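PDB 3CG0: response regulator receiver modulated diguanylate cyclase with PAS/PAC sensor from Desulfovibrio desulfuricans subsp. desulfuricans, which probably makes cyclic di-GMP under the control of a phosphorylatable receiver domain, the part present here, and a PAS/PAC sensor. Local coordinates for residues G11-E16 with G38-G43; D56-D61 with L83-I88; L32-L37 with T117-I122. All coordinates share one frame; numbering follows the deposited sequence.

Contact 1 of 3, residues G11-E16 with G38-G43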
ATOM      1  N   GLY C  11      21.259 -11.767   7.852  1.00 46.16           N
ATOM      2  CA  GLY C  11      22.134 -12.914   8.065  1.00 46.34           C
ATOM      3  C   GLY C  11      22.425 -13.690   6.793  1.00 43.54           C
ATOM      4  O   GLY C  11      21.535 -14.304   6.213  1.00 42.63           O
ATOM      5  N   VAL C  12      23.685 -13.670   6.380  1.00 39.58           N
ATOM      6  CA  VAL C  12      24.099 -14.229   5.101  1.00 39.39           C
ATOM      7  C   VAL C  12      24.811 -15.581   5.293  1.00 39.30           C
ATOM      8  O   VAL C  12      25.673 -15.721   6.150  1.00 40.88           O
ATOM      9  CB  VAL C  12      24.980 -13.209   4.321  1.00 35.53           C
ATOM     10  CG1 VAL C  12      25.339 -13.722   2.941  1.00 30.17           C
ATOM     11  CG2 VAL C  12      24.257 -11.838   4.196  1.00 31.46           C
ATOM     12  N   LEU C  13      24.426 -16.573   4.499  1.00 40.05           N
ATOM     13  CA  LEU C  13      25.068 -17.885   4.516  1.00 40.24           C
ATOM     14  C   LEU C  13      25.787 -18.074   3.177  1.00 38.92           C
ATOM     15  O   LEU C  13      25.193 -17.833   2.131  1.00 36.92           O
ATOM     16  CB  LEU C  13      23.999 -18.952   4.764  1.00 43.01           C
ATOM     17  CG  LEU C  13      24.237 -20.463   4.693  1.00 53.55           C
ATOM     18  CD1 LEU C  13      23.376 -21.159   5.728  1.00 52.50           C
ATOM     19  CD2 LEU C  13      23.919 -21.014   3.326  1.00 58.83           C
ATOM     20  N   ILE C  14      27.065 -18.463   3.209  1.00 35.40           N
ATOM     21  CA  ILE C  14      27.875 -18.587   1.990  1.00 38.78           C
ATOM     22  C   ILE C  14      28.188 -20.060   1.715  1.00 40.18           C
ATOM     23  O   ILE C  14      28.590 -20.794   2.611  1.00 43.89           O
ATOM     24  CB  ILE C  14      29.202 -17.808   2.088  1.00 40.39           C
ATOM     25  CG1 ILE C  14      28.959 -16.319   2.352  1.00 45.30           C
ATOM     26  CG2 ILE C  14      30.036 -17.970   0.818  1.00 44.24           C
ATOM     27  CD1 ILE C  14      30.251 -15.527   2.552  1.00 43.85           C
ATOM     28  N   VAL C  15      27.959 -20.489   0.481  1.00 35.00           N
ATOM     29  CA  VAL C  15      28.305 -21.829   0.038  1.00 38.46           C
ATOM     30  C   VAL C  15      29.277 -21.662  -1.124  1.00 45.16           C
ATOM     31  O   VAL C  15      28.883 -21.245  -2.212  1.00 48.19           O
ATOM     32  CB  VAL C  15      27.075 -22.622  -0.428  1.00 40.69           C
ATOM     33  CG1 VAL C  15      27.405 -24.108  -0.518  1.00 31.59           C
ATOM     34  CG2 VAL C  15      25.920 -22.422   0.505  1.00 33.19           C
ATOM     35  N   GLU C  16      30.548 -21.981  -0.886  1.00 41.68           N
ATOM     36  CA  GLU C  16      31.614 -21.629  -1.810  1.00 46.43           C
ATOM     37  C   GLU C  16      32.791 -22.570  -1.619  1.00 50.64           C
ATOM     38  O   GLU C  16      33.272 -22.734  -0.492  1.00 57.23           O
ATOM     39  CB  GLU C  16      32.045 -20.186  -1.545  1.00 49.04           C
ATOM     40  CG  GLU C  16      33.305 -19.743  -2.256  1.00 58.43           C
ATOM     41  CD  GLU C  16      33.080 -19.496  -3.729  1.00 69.21           C
ATOM     42  OE1 GLU C  16      32.179 -18.694  -4.068  1.00 69.97           O
ATOM     43  OE2 GLU C  16      33.813 -20.096  -4.543  1.00 69.99           O
ATOM     44  N   GLY C  38      27.525 -18.355   8.393  1.00 44.39           N
ATOM     45  CA  GLY C  38      28.279 -19.567   8.117  1.00 39.22           C
ATOM     46  C   GLY C  38      28.892 -19.554   6.745  1.00 42.99           C
ATOM     47  O   GLY C  38      28.387 -18.892   5.836  1.00 47.30           O
ATOM     48  N   VAL C  39      30.009 -20.267   6.604  1.00 39.09           N
ATOM     49  CA  VAL C  39      30.662 -20.454   5.312  1.00 34.09           C
ATOM     50  C   VAL C  39      30.906 -21.956   5.121  1.00 45.56           C
ATOM     51  O   VAL C  39      31.519 -22.613   5.976  1.00 36.88           O
ATOM     52  CB  VAL C  39      31.967 -19.645   5.169  1.00 37.95           C
ATOM     53  CG1 VAL C  39      32.635 -19.934   3.826  1.00 39.99           C
ATOM     54  CG2 VAL C  39      31.687 -18.148   5.260  1.00 36.72           C
ATOM     55  N   PHE C  40      30.398 -22.493   4.007  1.00 40.58           N
ATOM     56  CA  PHE C  40      30.434 -23.927   3.758  1.00 43.88           C
ATOM     57  C   PHE C  40      31.070 -24.204   2.409  1.00 47.75           C
ATOM     58  O   PHE C  40      30.937 -23.403   1.485  1.00 49.81           O
ATOM     59  CB  PHE C  40      29.014 -24.493   3.814  1.00 44.23           C
ATOM     60  CG  PHE C  40      28.311 -24.234   5.116  1.00 39.91           C
ATOM     61  CD1 PHE C  40      28.534 -25.056   6.211  1.00 39.80           C
ATOM     62  CD2 PHE C  40      27.437 -23.165   5.255  1.00 35.69           C
ATOM     63  CE1 PHE C  40      27.904 -24.829   7.424  1.00 43.64           C
ATOM     64  CE2 PHE C  40      26.795 -22.932   6.472  1.00 25.84           C
ATOM     65  CZ  PHE C  40      27.033 -23.762   7.555  1.00 40.84           C
ATOM     66  N   ASP C  41      31.773 -25.330   2.298  1.00 52.56           N
ATOM     67  CA  ASP C  41      32.448 -25.691   1.046  1.00 55.75           C
ATOM     68  C   ASP C  41      31.796 -26.876   0.344  1.00 52.23           C
ATOM     69  O   ASP C  41      31.962 -27.063  -0.856  1.00 60.25           O
ATOM     70  CB  ASP C  41      33.959 -25.911   1.251  1.00 60.30           C
ATOM     71  CG  ASP C  41      34.285 -27.104   2.161  1.00 67.94           C
ATOM     72  OD1 ASP C  41      35.464 -27.511   2.168  1.00 74.33           O
ATOM     73  OD2 ASP C  41      33.396 -27.626   2.873  1.00 73.38           O
ATOM     74  N   ASN C  42      31.079 -27.683   1.111  1.00 57.75           N
ATOM     75  CA  ASN C  42      30.219 -28.709   0.552  1.00 60.79           C
ATOM     76  C   ASN C  42      28.764 -28.388   0.885  1.00 59.59           C
ATOM     77  O   ASN C  42      28.457 -27.906   1.982  1.00 56.84           O
ATOM     78  CB  ASN C  42      30.634 -30.118   1.022  1.00 64.50           C
ATOM     79  CG  ASN C  42      29.956 -30.544   2.307  1.00 66.11           C
ATOM     80  OD1 ASN C  42      29.197 -31.511   2.325  1.00 65.87           O
ATOM     81  ND2 ASN C  42      30.215 -29.814   3.387  1.00 72.12           N
ATOM     82  N   GLY C  43      27.881 -28.647  -0.072  1.00 58.94           N
ATOM     83  CA  GLY C  43      26.479 -28.276   0.050  1.00 59.68           C
ATOM     84  C   GLY C  43      25.634 -29.007   1.077  1.00 62.59           C
ATOM     85  O   GLY C  43      24.723 -28.408   1.661  1.00 62.09           O
TER
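Leu-13 and Phe-40 meet at about a right angle on one face of this parallel strand pair, while on the other face Ile-14 and Val-39 lie side by side and point the same way. In Phe-40, CG stands anti to the carbonyl carbon and beside the backbone N (chi1 -57°), and Phe-40 CE2 meets Leu-13 CD1 at 3.9 Å. On its own strand the same CE2 rests 4.0 Å from Gly-38 CA, a close fit that a residue without a side chain permits. On the opposite face, Ile-14 CD1 and Val-39 CG2 are 4.0 Å apart, with Val-39 CG2 also resting on Ile-14 CB.

The backbone ladder puts Ile-14 opposite Val-39 and Val-15 opposite Phe-40, so Phe-40 reaches Leu-13 diagonally. Ile-14 straddles Val-39: its N donates to Gly-38 O at 3.0 Å, almost straight at hydrogen (174°), and its O accepts from Phe-40 N at 2.8 Å. Phe-40 O then takes Glu-16 N at 2.8 Å, the donor nearly on the line of the carbonyl. A CA-H contact from Val-15 reaches the same oxygen, CA to O 3.4 Å.

These are the two strands of the beta-alpha-beta unit 11-15, 19-32, 35-40 of the receiver domain. Helix 19-32 lies over the Ile-14 and Val-39 face through Leu-25, Leu-29 and Arg-26. Helix 43-53 closes the Leu-13 and Phe-40 face through Ala-46, Cys-49 and Leu-53, and strand 57-61 pairs with the other edge of 11-15.

Contact 2 of 3, residues D56-D61 with L83-I88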
ATOM      1  N   ASP C  56      18.875 -15.070   6.373  1.00 47.08           N
ATOM      2  CA  ASP C  56      17.924 -14.314   5.573  1.00 44.33           C
ATOM      3  C   ASP C  56      18.132 -14.573   4.081  1.00 40.51           C
ATOM      4  O   ASP C  56      17.233 -14.348   3.285  1.00 45.07           O
ATOM      5  CB  ASP C  56      18.046 -12.813   5.868  1.00 43.75           C
ATOM      6  CG  ASP C  56      17.599 -12.455   7.282  1.00 50.04           C
ATOM      7  OD1 ASP C  56      18.448 -12.442   8.196  1.00 50.65           O
ATOM      8  OD2 ASP C  56      16.393 -12.210   7.480  1.00 55.99           O
ATOM      9  N   ILE C  57      19.323 -15.037   3.713  1.00 39.10           N
ATOM     10  CA  ILE C  57      19.708 -15.230   2.315  1.00 30.83           C
ATOM     11  C   ILE C  57      20.917 -16.177   2.217  1.00 34.88           C
ATOM     12  O   ILE C  57      21.683 -16.315   3.166  1.00 34.28           O
ATOM     13  CB  ILE C  57      20.010 -13.862   1.607  1.00 35.30           C
ATOM     14  CG1 ILE C  57      20.127 -14.033   0.090  1.00 30.35           C
ATOM     15  CG2 ILE C  57      21.239 -13.172   2.218  1.00 27.45           C
ATOM     16  CD1 ILE C  57      19.967 -12.781  -0.698  1.00 24.35           C
ATOM     17  N   ALA C  58      21.064 -16.839   1.074  1.00 33.56           N
ATOM     18  CA  ALA C  58      22.179 -17.743   0.842  1.00 35.67           C
ATOM     19  C   ALA C  58      22.875 -17.365  -0.452  1.00 33.22           C
ATOM     20  O   ALA C  58      22.212 -17.176  -1.478  1.00 37.05           O
ATOM     21  CB  ALA C  58      21.682 -19.189   0.779  1.00 35.36           C
ATOM     22  N   LEU C  59      24.203 -17.232  -0.399  1.00 36.23           N
ATOM     23  CA  LEU C  59      25.007 -17.016  -1.599  1.00 35.61           C
ATOM     24  C   LEU C  59      25.640 -18.334  -1.976  1.00 37.17           C
ATOM     25  O   LEU C  59      26.379 -18.896  -1.188  1.00 37.54           O
ATOM     26  CB  LEU C  59      26.087 -15.957  -1.367  1.00 40.81           C
ATOM     27  CG  LEU C  59      25.665 -14.566  -0.881  1.00 42.87           C
ATOM     28  CD1 LEU C  59      26.839 -13.624  -0.986  1.00 39.62           C
ATOM     29  CD2 LEU C  59      24.482 -14.026  -1.657  1.00 34.55           C
ATOM     30  N   VAL C  60      25.324 -18.842  -3.165  1.00 39.30           N
ATOM     31  CA  VAL C  60      25.731 -20.197  -3.567  1.00 33.15           C
ATOM     32  C   VAL C  60      26.616 -20.131  -4.803  1.00 41.79           C
ATOM     33  O   VAL C  60      26.296 -19.412  -5.767  1.00 37.36           O
ATOM     34  CB  VAL C  60      24.500 -21.127  -3.827  1.00 35.10           C
ATOM     35  CG1 VAL C  60      24.938 -22.555  -4.219  1.00 27.00           C
ATOM     36  CG2 VAL C  60      23.602 -21.215  -2.595  1.00 28.90           C
ATOM     37  N   ASP C  61      27.737 -20.858  -4.791  1.00 36.23           N
ATOM     38  CA  ASP C  61      28.525 -20.943  -6.015  1.00 44.38           C
ATOM     39  C   ASP C  61      27.868 -21.941  -6.933  1.00 46.03           C
ATOM     40  O   ASP C  61      27.668 -23.108  -6.565  1.00 50.86           O
ATOM     41  CB  ASP C  61      29.990 -21.302  -5.784  1.00 45.98           C
ATOM     42  CG  ASP C  61      30.887 -20.819  -6.922  1.00 50.78           C
ATOM     43  OD1 ASP C  61      30.697 -21.250  -8.081  1.00 34.22           O
ATOM     44  OD2 ASP C  61      31.769 -19.976  -6.669  1.00 64.37           O
ATOM     45  N   LEU C  83      14.831 -19.775   1.790  1.00 51.58           N
ATOM     46  CA  LEU C  83      15.858 -18.777   1.582  1.00 41.47           C
ATOM     47  C   LEU C  83      15.791 -18.292   0.153  1.00 41.58           C
ATOM     48  O   LEU C  83      15.637 -19.093  -0.775  1.00 42.77           O
ATOM     49  CB  LEU C  83      17.249 -19.383   1.819  1.00 40.34           C
ATOM     50  CG  LEU C  83      18.010 -19.238   3.138  1.00 47.46           C
ATOM     51  CD1 LEU C  83      17.095 -19.197   4.352  1.00 45.14           C
ATOM     52  CD2 LEU C  83      19.033 -20.364   3.272  1.00 44.47           C
ATOM     53  N   PRO C  84      15.894 -16.970  -0.034  1.00 39.38           N
ATOM     54  CA  PRO C  84      16.235 -16.418  -1.329  1.00 36.77           C
ATOM     55  C   PRO C  84      17.675 -16.781  -1.697  1.00 34.62           C
ATOM     56  O   PRO C  84      18.534 -16.873  -0.827  1.00 32.74           O
ATOM     57  CB  PRO C  84      16.155 -14.912  -1.118  1.00 37.39           C
ATOM     58  CG  PRO C  84      15.499 -14.701   0.187  1.00 38.21           C
ATOM     59  CD  PRO C  84      15.674 -15.937   0.988  1.00 37.36           C
ATOM     60  N   ILE C  85      17.920 -16.929  -2.992  1.00 31.41           N
ATOM     61  CA  ILE C  85      19.173 -17.412  -3.514  1.00 37.27           C
ATOM     62  C   ILE C  85      19.758 -16.426  -4.498  1.00 38.76           C
ATOM     63  O   ILE C  85      19.082 -16.011  -5.440  1.00 37.72           O
ATOM     64  CB  ILE C  85      18.970 -18.752  -4.271  1.00 28.40           C
ATOM     65  CG1 ILE C  85      18.385 -19.823  -3.334  1.00 24.97           C
ATOM     66  CG2 ILE C  85      20.285 -19.218  -4.902  1.00 38.16           C
ATOM     67  CD1 ILE C  85      19.132 -19.992  -1.999  1.00 26.64           C
ATOM     68  N   ILE C  86      21.018 -16.069  -4.282  1.00 31.92           N
ATOM     69  CA  ILE C  86      21.805 -15.436  -5.326  1.00 40.29           C
ATOM     70  C   ILE C  86      22.912 -16.402  -5.683  1.00 42.00           C
ATOM     71  O   ILE C  86      23.599 -16.914  -4.795  1.00 46.13           O
ATOM     72  CB  ILE C  86      22.391 -14.091  -4.868  1.00 40.39           C
ATOM     73  CG1 ILE C  86      21.274 -13.211  -4.304  1.00 31.84           C
ATOM     74  CG2 ILE C  86      23.151 -13.396  -6.021  1.00 35.27           C
ATOM     75  CD1 ILE C  86      21.713 -11.831  -3.917  1.00 41.65           C
ATOM     76  N   PHE C  87      23.055 -16.701  -6.974  1.00 44.59           N
ATOM     77  CA  PHE C  87      24.137 -17.577  -7.403  1.00 39.21           C
ATOM     78  C   PHE C  87      25.389 -16.776  -7.639  1.00 37.27           C
ATOM     79  O   PHE C  87      25.342 -15.698  -8.215  1.00 35.94           O
ATOM     80  CB  PHE C  87      23.799 -18.338  -8.677  1.00 37.59           C
ATOM     81  CG  PHE C  87      22.940 -19.542  -8.461  1.00 41.48           C
ATOM     82  CD1 PHE C  87      23.424 -20.663  -7.781  1.00 31.57           C
ATOM     83  CD2 PHE C  87      21.660 -19.580  -8.993  1.00 39.67           C
ATOM     84  CE1 PHE C  87      22.629 -21.763  -7.612  1.00 31.85           C
ATOM     85  CE2 PHE C  87      20.849 -20.690  -8.826  1.00 41.48           C
ATOM     86  CZ  PHE C  87      21.325 -21.776  -8.133  1.00 29.25           C
ATOM     87  N   ILE C  88      26.508 -17.318  -7.187  1.00 38.74           N
ATOM     88  CA  ILE C  88      27.828 -16.773  -7.485  1.00 44.15           C
ATOM     89  C   ILE C  88      28.379 -17.536  -8.685  1.00 48.90           C
ATOM     90  O   ILE C  88      28.466 -18.767  -8.659  1.00 56.15           O
ATOM     91  CB  ILE C  88      28.774 -16.888  -6.262  1.00 46.75           C
ATOM     92  CG1 ILE C  88      28.140 -16.249  -5.010  1.00 45.94           C
ATOM     93  CG2 ILE C  88      30.133 -16.295  -6.575  1.00 42.34           C
ATOM     94  CD1 ILE C  88      27.776 -14.755  -5.159  1.00 43.18           C
TER
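Ile-86 O is held twice from strand 57-61: Val-60 N donates to it at 3.1 Å, nearly straight (169°), and Leu-59 CA, 3.5 Å from that oxygen, makes a CA-H...O contact. The parallel ladder runs back through Ile-86 N to Ala-58 O and Ala-58 N to Pro-84 O, both 3.2 Å. The next rung, Ile-88 N to Val-60 O, is modelled too short to carry weight.

On one face Leu-59 and Ile-86 lie side by side, Leu-59 CD2 3.8 Å from Ile-86 CB, and the tip of Ile-57 crosses Ile-86 with their CD1 atoms in contact. On the other, Val-60 CB touches Phe-87 CD1 at 4.1 Å, while Val-60 O sits at the ring edge near its plane. Ile-85 CG2 lies over the ring centre. The side chains of Asp-61, the predicted phosphoacceptor, and Ile-88 cross at about a right angle, and Asp-61 OD1 takes the N-H of Met-63.

Strand 57-61 is the middle strand of the CheY-like sheet, 85-89 its beta-alpha-beta partner. Helix 70-80 packs on the Ala-58, Ile-85 and Phe-87 face through Leu-77, Ala-74 and Ala-78; helix 115-132 covers Ile-57, Leu-59 and Ile-86 through Ala-125, Leu-118 and Ser-121; strand 11-15 flanks 57-61.

Contact 3 of 3, residues L32-L37 with T117-I122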
ATOM      1  N   LEU C  32      30.075  -4.212   4.451  1.00 55.77           N
ATOM      2  CA  LEU C  32      28.768  -3.650   4.138  1.00 53.74           C
ATOM      3  C   LEU C  32      27.894  -3.582   5.392  1.00 59.29           C
ATOM      4  O   LEU C  32      26.962  -2.775   5.468  1.00 61.17           O
ATOM      5  CB  LEU C  32      28.085  -4.447   3.015  1.00 51.09           C
ATOM      6  CG  LEU C  32      28.668  -4.252   1.602  1.00 50.52           C
ATOM      7  CD1 LEU C  32      28.200  -5.334   0.644  1.00 51.57           C
ATOM      8  CD2 LEU C  32      28.341  -2.865   1.031  1.00 52.60           C
ATOM      9  N   GLY C  33      28.209  -4.425   6.372  1.00 56.61           N
ATOM     10  CA  GLY C  33      27.499  -4.429   7.646  1.00 60.13           C
ATOM     11  C   GLY C  33      26.807  -5.743   7.970  1.00 62.12           C
ATOM     12  O   GLY C  33      26.455  -5.990   9.130  1.00 62.62           O
ATOM     13  N   TYR C  34      26.626  -6.583   6.948  1.00 56.87           N
ATOM     14  CA  TYR C  34      25.919  -7.858   7.078  1.00 53.80           C
ATOM     15  C   TYR C  34      26.600  -8.806   8.050  1.00 50.12           C
ATOM     16  O   TYR C  34      27.819  -8.836   8.156  1.00 53.25           O
ATOM     17  CB  TYR C  34      25.795  -8.558   5.718  1.00 52.47           C
ATOM     18  CG  TYR C  34      25.040  -7.777   4.670  1.00 53.27           C
ATOM     19  CD1 TYR C  34      23.656  -7.618   4.749  1.00 54.22           C
ATOM     20  CD2 TYR C  34      25.707  -7.216   3.583  1.00 49.54           C
ATOM     21  CE1 TYR C  34      22.961  -6.893   3.786  1.00 47.24           C
ATOM     22  CE2 TYR C  34      25.024  -6.503   2.614  1.00 50.67           C
ATOM     23  CZ  TYR C  34      23.652  -6.348   2.719  1.00 47.79           C
ATOM     24  OH  TYR C  34      22.982  -5.638   1.759  1.00 51.24           O
ATOM     25  N   ASP C  35      25.797  -9.582   8.760  1.00 50.48           N
ATOM     26  CA  ASP C  35      26.324 -10.637   9.604  1.00 52.25           C
ATOM     27  C   ASP C  35      26.453 -11.896   8.746  1.00 49.22           C
ATOM     28  O   ASP C  35      25.467 -12.361   8.183  1.00 47.40           O
ATOM     29  CB  ASP C  35      25.369 -10.872  10.781  1.00 57.69           C
ATOM     30  CG  ASP C  35      25.954 -11.774  11.863  1.00 67.60           C
ATOM     31  OD1 ASP C  35      27.151 -12.141  11.805  1.00 80.59           O
ATOM     32  OD2 ASP C  35      25.196 -12.122  12.791  1.00 77.68           O
ATOM     33  N   VAL C  36      27.665 -12.433   8.613  1.00 48.58           N
ATOM     34  CA  VAL C  36      27.807 -13.745   7.966  1.00 42.81           C
ATOM     35  C   VAL C  36      27.803 -14.886   8.976  1.00 42.55           C
ATOM     36  O   VAL C  36      28.643 -14.979   9.878  1.00 39.28           O
ATOM     37  CB  VAL C  36      28.883 -13.816   6.806  1.00 42.65           C
ATOM     38  CG1 VAL C  36      29.735 -12.565   6.733  1.00 43.93           C
ATOM     39  CG2 VAL C  36      29.699 -15.131   6.809  1.00 39.07           C
ATOM     40  N   LEU C  37      26.791 -15.724   8.820  1.00 43.28           N
ATOM     41  CA  LEU C  37      26.412 -16.721   9.801  1.00 40.56           C
ATOM     42  C   LEU C  37      27.185 -18.024   9.633  1.00 46.52           C
ATOM     43  O   LEU C  37      27.448 -18.732  10.610  1.00 52.61           O
ATOM     44  CB  LEU C  37      24.907 -16.982   9.683  1.00 43.71           C
ATOM     45  CG  LEU C  37      23.870 -16.176  10.487  1.00 49.19           C
ATOM     46  CD1 LEU C  37      24.264 -14.740  10.800  1.00 46.43           C
ATOM     47  CD2 LEU C  37      22.582 -16.161   9.725  1.00 37.64           C
ATOM     48  N   THR C 117      26.953  -3.855  -6.046  1.00 56.57           N
ATOM     49  CA  THR C 117      25.991  -4.758  -6.675  1.00 58.12           C
ATOM     50  C   THR C 117      25.544  -5.817  -5.671  1.00 53.58           C
ATOM     51  O   THR C 117      24.364  -6.141  -5.582  1.00 53.88           O
ATOM     52  CB  THR C 117      26.584  -5.467  -7.906  1.00 58.43           C
ATOM     53  OG1 THR C 117      27.447  -4.567  -8.609  1.00 67.04           O
ATOM     54  CG2 THR C 117      25.472  -5.939  -8.838  1.00 60.02           C
ATOM     55  N   LEU C 118      26.507  -6.340  -4.921  1.00 53.07           N
ATOM     56  CA  LEU C 118      26.266  -7.305  -3.860  1.00 48.17           C
ATOM     57  C   LEU C 118      25.259  -6.767  -2.845  1.00 54.00           C
ATOM     58  O   LEU C 118      24.308  -7.457  -2.484  1.00 54.73           O
ATOM     59  CB  LEU C 118      27.595  -7.636  -3.173  1.00 48.82           C
ATOM     60  CG  LEU C 118      27.623  -8.608  -2.005  1.00 40.67           C
ATOM     61  CD1 LEU C 118      27.034  -9.916  -2.462  1.00 30.33           C
ATOM     62  CD2 LEU C 118      29.055  -8.773  -1.501  1.00 40.99           C
ATOM     63  N   HIS C 119      25.459  -5.523  -2.418  1.00 53.18           N
ATOM     64  CA  HIS C 119      24.598  -4.899  -1.424  1.00 51.75           C
ATOM     65  C   HIS C 119      23.157  -4.696  -1.898  1.00 50.23           C
ATOM     66  O   HIS C 119      22.215  -4.982  -1.159  1.00 57.38           O
ATOM     67  CB  HIS C 119      25.184  -3.564  -0.977  1.00 55.02           C
ATOM     68  CG  HIS C 119      24.266  -2.781  -0.096  1.00 57.20           C
ATOM     69  ND1 HIS C 119      23.898  -3.212   1.161  1.00 56.65           N
ATOM     70  CD2 HIS C 119      23.620  -1.609  -0.298  1.00 57.73           C
ATOM     71  CE1 HIS C 119      23.073  -2.334   1.702  1.00 59.63           C
ATOM     72  NE2 HIS C 119      22.887  -1.352   0.837  1.00 68.80           N
ATOM     73  N   ARG C 120      22.996  -4.208  -3.125  1.00 50.01           N
ATOM     74  CA  ARG C 120      21.674  -3.960  -3.705  1.00 50.02           C
ATOM     75  C   ARG C 120      20.915  -5.248  -4.036  1.00 51.16           C
ATOM     76  O   ARG C 120      19.695  -5.303  -3.874  1.00 55.68           O
ATOM     77  CB  ARG C 120      21.768  -3.053  -4.949  1.00 51.40           C
ATOM     78  CG  ARG C 120      22.245  -1.615  -4.679  1.00 54.15           C
ATOM     79  CD  ARG C 120      21.626  -1.032  -3.407  1.00 62.31           C
ATOM     80  NE  ARG C 120      21.782   0.420  -3.287  1.00 57.83           N
ATOM     81  CZ  ARG C 120      21.400   1.125  -2.222  1.00 61.39           C
ATOM     82  NH1 ARG C 120      21.573   2.443  -2.196  1.00 58.42           N
ATOM     83  NH2 ARG C 120      20.845   0.520  -1.179  1.00 58.08           N
ATOM     84  N   SER C 121      21.635  -6.270  -4.499  1.00 43.07           N
ATOM     85  CA  SER C 121      21.048  -7.582  -4.778  1.00 40.73           C
ATOM     86  C   SER C 121      20.439  -8.205  -3.546  1.00 37.24           C
ATOM     87  O   SER C 121      19.314  -8.690  -3.598  1.00 37.72           O
ATOM     88  CB  SER C 121      22.104  -8.520  -5.329  1.00 34.49           C
ATOM     89  OG  SER C 121      22.770  -7.894  -6.390  1.00 48.16           O
ATOM     90  N   ILE C 122      21.182  -8.166  -2.442  1.00 34.07           N
ATOM     91  CA  ILE C 122      20.734  -8.704  -1.151  1.00 37.55           C
ATOM     92  C   ILE C 122      19.521  -7.948  -0.603  1.00 40.49           C
ATOM     93  O   ILE C 122      18.551  -8.569  -0.152  1.00 39.02           O
ATOM     94  CB  ILE C 122      21.905  -8.717  -0.125  1.00 33.35           C
ATOM     95  CG1 ILE C 122      22.974  -9.727  -0.563  1.00 38.64           C
ATOM     96  CG2 ILE C 122      21.421  -9.040   1.263  1.00 35.66           C
ATOM     97  CD1 ILE C 122      24.104  -9.921   0.440  1.00 38.33           C
TER
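In the alpha/beta receiver fold the last helix, 115-132, packs beside the junction of helix 19-32 with strand 35-40, and here Leu-32 and Tyr-34, on either side of Gly-33, meet Leu-118, His-119 and Ile-122. Gly-33, with positive phi, is the first residue to leave helical geometry.

Leu-32 reaches the helix with its branch tips: CD2 lies 3.8 Å from His-119 CB, and CD1 meets Leu-118 CD2 at 4.1 Å. CD1 also sits in plane at the edge of the Tyr-34 ring. Tyr-34 and Ile-122 slide past each other in opposite directions. Ile-122 CD1 stands 4.1 Å above one ring face, shifted toward the rim, while its other branch, CG2, comes to 3.7 Å from Tyr-34 CE1. Leu-29 of helix 19-32 touches both side chains and closes this small apolar cluster.

On the residue next to His-119, Arg-120 NE forms a salt bridge with Asp-116 OD2 of a second subunit. His-119 CG, anti to its backbone N (chi1 172°), is thereby placed 3.6 Å from Tyr-34 OH. The imidazole meets the Tyr-34 ring rim to rim, the planes turned by 44° and Tyr-34 CE2 at the imidazole edge. From that rim His-119 ND1 gives a weak, bent hydrogen bond to Tyr-34 OH, 2.7 Å long but only 121° at hydrogen.

How the contacts relate
Contacts 1 and 2 are beta-alpha-beta pairings of one sheet, in series along the chain, their centres about 9 Å apart; a probable hydrogen bond of 2.8 Å from Leu-59 N to Leu-13 O joins them. Their C-terminal ends converge on the acidic site: Glu-16 of contact 1 lies close to Asp-61 of contact 2, the predicted phosphoacceptor, with Lys-111 as a long, weak ion partner of both. Contact 3, centred about 14 Å from contact 1 and 11 Å from contact 2, shares strand 35-40 with the former and sets Ser-121 CB 3.6 Å from Ile-86 CD1 of the latter. Its Tyr-34 OH is 19.2 Å from Asp-61 CG, well away from that site.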